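Local coordinates for variant surface glycoprotein MITAT 1.1 (Trypanosoma brucei brucei, PDB 5LY9), which forms the dense surface coat of the parasite, whose antigenically distinct versions let the trypanosome evade the host immune response, at the interface of chains A and B. Residues are numbered along the deposited sequence; one frame, centred on the assembly and turned at random. Chains: chain A/B, Variant surface glycoprotein MITAT 1.1.

Both contacts belong to the two-fold interface between chains A and B of the N-terminal A-type domain of this variant surface glycoprotein, and their centres lie about 70 Å apart along the long helical bundle. Helix 62-114 connects them: A:Arg69, near its start, works in contact 2, while A:Ser114 ends it at contact 1. Contact 1 is a loop-to-loop seam in which B:Asp208 uses its backbone and its carboxylate to hold the chain A loop; contact 2 packs helices 24-55, 62-114 and 343-367 (343-366 in chain B) through leucine, tyrosine and charged side chains. Together they join the chains at two distant levels, towards opposite ends of the elongated dimer.

Contact 1: the interface of chains A and B. Residues chain A 114-118; chain B 205-208.
Where the long helix 62-114 of the A-type VSG domain runs out, the loop A:Leu115 to A:Gly118 lies against the chain B loop B:Ser205 to B:Asp208, and B:Asp208 grips it through both backbone and side chain. The backbone N of B:Asp208 donates to the carbonyl oxygen of A:Lys116 over 3.0 Å. Two residues further on, the amide N of A:Gly118 returns a bond of 2.8 Å to OD1 of the B:Asp208 carboxylate, nearly straight at 175° at the hydrogen. It meets that oxygen on the syn side, 26° out of the carboxylate plane. The side chain has CG anti to its own carbonyl carbon (chi1 -65°), a turn that brings the carboxylate alongside the A:Gly117 backbone. Its other oxygen, OD2, holds water 1 at 2.8 Å, and that water also touches the carbonyl O of A:Gly118 at 2.9 Å, so the carboxylate holds this glycine's N directly and its O through the water. The A:Lys116 chain, bent at chi3, crosses B:Asp208 obliquely with CG and CD beside OD2. Its NZ stays 5.6 Å from OD2, too far for a salt bridge, though the opposite charges may still attract weakly. On the helix side, B:Leu207 lies beside A:Leu115, both side chains pointing the same way. Its CD2 packs 3.9 Å from CA of A:Leu115, while CD1 reaches toward the carbonyl O of A:Ser114. At the far end CB of B:Ser205 rests 3.9 Å from CA of A:Gly118.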
loop_
_atom_site.group_PDB
_atom_site.type_symbol
_atom_site.label_atom_id
_atom_site.label_comp_id
_atom_site.label_asym_id
_atom_site.label_seq_id
_atom_site.Cartn_x
_atom_site.Cartn_y
_atom_site.Cartn_z
ATOM N N SER A 114 -29.779 -12.707 3.188
ATOM C CA SER A 114 -29.921 -14.164 3.259
ATOM C C SER A 114 -31.003 -14.621 4.200
ATOM O O SER A 114 -31.425 -15.766 4.114
ATOM C CB SER A 114 -28.609 -14.804 3.704
ATOM O OG SER A 114 -27.556 -14.486 2.771
ATOM N N LEU A 115 -31.488 -13.750 5.056
ATOM C CA LEU A 115 -32.518 -14.131 6.011
ATOM C C LEU A 115 -33.901 -13.856 5.439
ATOM O O LEU A 115 -34.688 -13.093 5.965
ATOM C CB LEU A 115 -32.302 -13.442 7.362
ATOM C CG LEU A 115 -31.018 -13.723 8.101
ATOM C CD1 LEU A 115 -30.881 -12.866 9.379
ATOM C CD2 LEU A 115 -30.921 -15.233 8.392
ATOM N N LYS A 116 -34.159 -14.467 4.308
ATOM C CA LYS A 116 -35.388 -14.328 3.530
ATOM C C LYS A 116 -36.011 -15.721 3.529
ATOM O O LYS A 116 -35.357 -16.686 3.162
ATOM C CB LYS A 116 -35.049 -13.924 2.115
ATOM C CG LYS A 116 -36.300 -13.459 1.390
ATOM C CD LYS A 116 -36.067 -13.344 -0.082
ATOM C CE LYS A 116 -35.098 -12.290 -0.452
ATOM N NZ LYS A 116 -35.287 -12.044 -1.928
ATOM N N GLY A 117 -37.246 -15.796 3.958
ATOM C CA GLY A 117 -37.902 -17.059 4.130
ATOM C C GLY A 117 -39.419 -16.889 4.044
ATOM O O GLY A 117 -40.047 -16.454 4.999
ATOM N N GLY A 118 -39.985 -17.347 2.927
ATOM C CA GLY A 118 -41.452 -17.189 2.708
ATOM C C GLY A 118 -41.942 -15.755 2.881
ATOM O O GLY A 118 -41.173 -14.820 2.697
ATOM N N SER B 205 -41.887 -20.227 7.978
ATOM C CA SER B 205 -41.276 -20.776 6.745
ATOM C C SER B 205 -39.807 -20.869 6.937
ATOM O O SER B 205 -39.223 -19.972 7.497
ATOM C CB SER B 205 -41.500 -19.783 5.637
ATOM O OG SER B 205 -42.888 -19.601 5.376
ATOM N N ALA B 206 -39.207 -21.918 6.424
ATOM C CA ALA B 206 -37.740 -22.023 6.373
ATOM C C ALA B 206 -37.161 -20.950 5.471
ATOM O O ALA B 206 -37.859 -20.315 4.646
ATOM C CB ALA B 206 -37.360 -23.378 5.814
ATOM N N LEU B 207 -35.852 -20.692 5.618
ATOM C CA LEU B 207 -35.217 -19.835 4.642
ATOM C C LEU B 207 -35.386 -20.390 3.220
ATOM O O LEU B 207 -35.323 -21.580 3.009
ATOM C CB LEU B 207 -33.720 -19.591 4.928
ATOM C CG LEU B 207 -33.393 -18.983 6.272
ATOM C CD1 LEU B 207 -31.895 -18.794 6.394
ATOM C CD2 LEU B 207 -34.125 -17.693 6.467
ATOM N N ASP B 208 -35.523 -19.507 2.248
ATOM C CA ASP B 208 -35.772 -19.944 0.872
ATOM C C ASP B 208 -34.604 -20.784 0.305
ATOM O O ASP B 208 -34.811 -21.800 -0.399
ATOM C CB ASP B 208 -36.076 -18.745 0.014
ATOM C CG ASP B 208 -37.347 -18.034 0.392
ATOM O OD1 ASP B 208 -38.258 -18.596 1.059
ATOM O OD2 ASP B 208 -37.420 -16.871 0.006
HETATM O O HOH W 1 -39.355 -14.912 0.476
#

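Contact 2: the interface of chains A and B. Residues chain A 47, 69, 347, 350-351, 354; chain B 46, 50, 69, 73, 350, 354.
A:Leu350 and B:Leu350, from the last helix of each N-terminal VSG domain (343-367 in chain A, 343-366 in chain B), each cross the partner's Arg69 at about a right angle. A:Leu350 lays CG over the centre of one face of the B:Arg69 guanidinium, 4.2 Å above its plane; CG of B:Glu46 covers the opposite face toward its rim, so the flat group lies between a leucine of chain A and a glutamate of its own subunit. The other side is no exact match: CD2 of B:Leu350 lies against NH2 of A:Arg69, whose guanidinium is turned oppositely (chi4 84° against -93°). B:Arg69 bends at chi2, carrying CD and NE across the carboxylate of A:Glu354. NE forms a salt bridge with its OE1 at 2.8 Å, coming from above the carboxylate plane, the two flat groups standing 85° apart. NH2 donates to OG of A:Ser351 at 3.2 Å, close to the guanidinium plane; that hydroxyl in turn donates to the carbonyl O of A:Gly347. The same NH2 makes a salt bridge within chain B to OE2 of B:Glu46, 2.8 Å away on the anti side. The syn lone pair of OE2 takes the phenol OH of A:Tyr47, tip to tip at 2.6 Å, so one carboxylate oxygen accepts from both chains. Farther out, water 2 links this phenol to OE1 of B:Glu46. Water 3, 3.0 Å from NH2 of A:Arg69, joins it to OE2 of A:Glu354 and OE1 of B:Glu354, which may ease the approach of the two carboxylates.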
loop_
_atom_site.group_PDB
_atom_site.type_symbol
_atom_site.label_atom_id
_atom_site.label_comp_id
_atom_site.label_asym_id
_atom_site.label_seq_id
_atom_site.Cartn_x
_atom_site.Cartn_y
_atom_site.Cartn_z
ATOM N N TYR A 47 19.321 13.941 -13.989
ATOM C CA TYR A 47 20.199 13.288 -14.959
ATOM C C TYR A 47 20.497 14.197 -16.173
ATOM O O TYR A 47 21.621 14.299 -16.624
ATOM C CB TYR A 47 19.639 11.966 -15.418
ATOM C CG TYR A 47 19.893 10.764 -14.557
ATOM C CD1 TYR A 47 21.151 10.479 -14.085
ATOM C CD2 TYR A 47 18.918 9.815 -14.339
ATOM C CE1 TYR A 47 21.411 9.359 -13.277
ATOM C CE2 TYR A 47 19.186 8.683 -13.570
ATOM C CZ TYR A 47 20.433 8.459 -13.054
ATOM O OH TYR A 47 20.744 7.298 -12.369
ATOM N N ARG A 69 20.945 21.157 -10.930
ATOM C CA ARG A 69 21.241 19.709 -10.784
ATOM C C ARG A 69 21.112 19.335 -9.329
ATOM O O ARG A 69 20.511 18.329 -9.003
ATOM C CB ARG A 69 22.639 19.472 -11.302
ATOM C CG ARG A 69 23.160 18.034 -11.150
ATOM C CD ARG A 69 24.235 17.887 -10.101
ATOM N NE ARG A 69 24.746 16.527 -10.185
ATOM C CZ ARG A 69 25.683 16.111 -11.036
ATOM N NH1 ARG A 69 26.364 16.931 -11.833
ATOM N NH2 ARG A 69 25.943 14.834 -11.094
ATOM N N GLY A 347 20.510 7.270 -17.049
ATOM C CA GLY A 347 21.612 6.716 -16.262
ATOM C C GLY A 347 22.772 6.174 -17.105
ATOM O O GLY A 347 23.946 6.428 -16.793
ATOM N N LEU A 350 24.594 9.272 -18.715
ATOM C CA LEU A 350 25.435 9.912 -17.711
ATOM C C LEU A 350 26.678 9.088 -17.423
ATOM O O LEU A 350 27.785 9.667 -17.342
ATOM C CB LEU A 350 24.724 10.237 -16.448
ATOM C CG LEU A 350 25.559 10.959 -15.385
ATOM C CD1 LEU A 350 26.107 12.283 -15.984
ATOM C CD2 LEU A 350 24.708 11.228 -14.170
ATOM N N SER A 351 26.509 7.791 -17.289
ATOM C CA SER A 351 27.678 6.935 -17.040
ATOM C C SER A 351 28.752 7.080 -18.123
ATOM O O SER A 351 29.930 7.179 -17.827
ATOM C CB SER A 351 27.229 5.504 -16.913
ATOM O OG SER A 351 26.268 5.340 -15.864
ATOM N N GLU A 354 30.422 10.616 -17.902
ATOM C CA GLU A 354 31.388 10.721 -16.782
ATOM C C GLU A 354 32.781 10.041 -17.181
ATOM O O GLU A 354 33.892 10.482 -16.739
ATOM C CB GLU A 354 30.871 10.149 -15.471
ATOM C CG GLU A 354 29.712 10.884 -14.732
ATOM C CD GLU A 354 29.201 10.183 -13.394
ATOM O OE1 GLU A 354 29.623 9.031 -13.038
ATOM O OE2 GLU A 354 28.298 10.790 -12.692
ATOM N N GLU B 46 25.607 3.972 -6.647
ATOM C CA GLU B 46 25.738 4.753 -7.823
ATOM C C GLU B 46 26.410 6.124 -7.553
ATOM O O GLU B 46 27.361 6.536 -8.217
ATOM C CB GLU B 46 24.363 5.000 -8.470
ATOM C CG GLU B 46 24.446 5.811 -9.797
ATOM C CD GLU B 46 23.096 6.324 -10.328
ATOM O OE1 GLU B 46 22.066 6.054 -9.681
ATOM O OE2 GLU B 46 23.083 7.012 -11.394
ATOM N N SER B 50 30.184 7.517 -8.635
ATOM C CA SER B 50 30.208 8.813 -9.359
ATOM C C SER B 50 31.069 9.899 -8.745
ATOM O O SER B 50 31.793 10.631 -9.449
ATOM C CB SER B 50 28.799 9.375 -9.498
ATOM O OG SER B 50 27.923 8.409 -10.086
ATOM N N ARG B 69 29.467 1.923 -11.794
ATOM C CA ARG B 69 28.574 3.077 -11.705
ATOM C C ARG B 69 27.371 2.885 -12.582
ATOM O O ARG B 69 26.237 3.083 -12.138
ATOM C CB ARG B 69 29.362 4.343 -12.116
ATOM C CG ARG B 69 28.541 5.619 -12.049
ATOM C CD ARG B 69 28.080 6.263 -13.383
ATOM N NE ARG B 69 27.359 7.444 -12.923
ATOM C CZ ARG B 69 26.011 7.613 -12.652
ATOM N NH1 ARG B 69 25.618 8.691 -11.830
ATOM N NH2 ARG B 69 25.017 6.970 -13.367
ATOM N N ALA B 73 23.436 2.233 -11.404
ATOM C CA ALA B 73 22.384 3.102 -11.983
ATOM C C ALA B 73 21.290 2.280 -12.640
ATOM O O ALA B 73 20.144 2.483 -12.367
ATOM C CB ALA B 73 22.961 4.081 -12.972
ATOM N N LEU B 350 28.031 14.900 -4.871
ATOM C CA LEU B 350 28.267 14.785 -6.304
ATOM C C LEU B 350 28.099 16.146 -7.012
ATOM O O LEU B 350 28.915 16.554 -7.853
ATOM C CB LEU B 350 27.429 13.719 -6.926
ATOM C CG LEU B 350 27.683 13.469 -8.417
ATOM C CD1 LEU B 350 29.109 13.055 -8.729
ATOM C CD2 LEU B 350 26.730 12.438 -8.906
ATOM N N GLU B 354 31.229 17.695 -9.133
ATOM C CA GLU B 354 31.142 17.936 -10.550
ATOM C C GLU B 354 31.392 19.423 -10.896
ATOM O O GLU B 354 32.005 19.685 -11.907
ATOM C CB GLU B 354 29.833 17.441 -11.114
ATOM C CG GLU B 354 29.691 15.912 -11.014
ATOM C CD GLU B 354 30.668 15.129 -11.934
ATOM O OE1 GLU B 354 30.444 13.927 -12.122
ATOM O OE2 GLU B 354 31.722 15.653 -12.354
HETATM O O HOH W 2 19.540 6.838 -9.731
HETATM O O HOH W 3 28.000 13.377 -12.646
#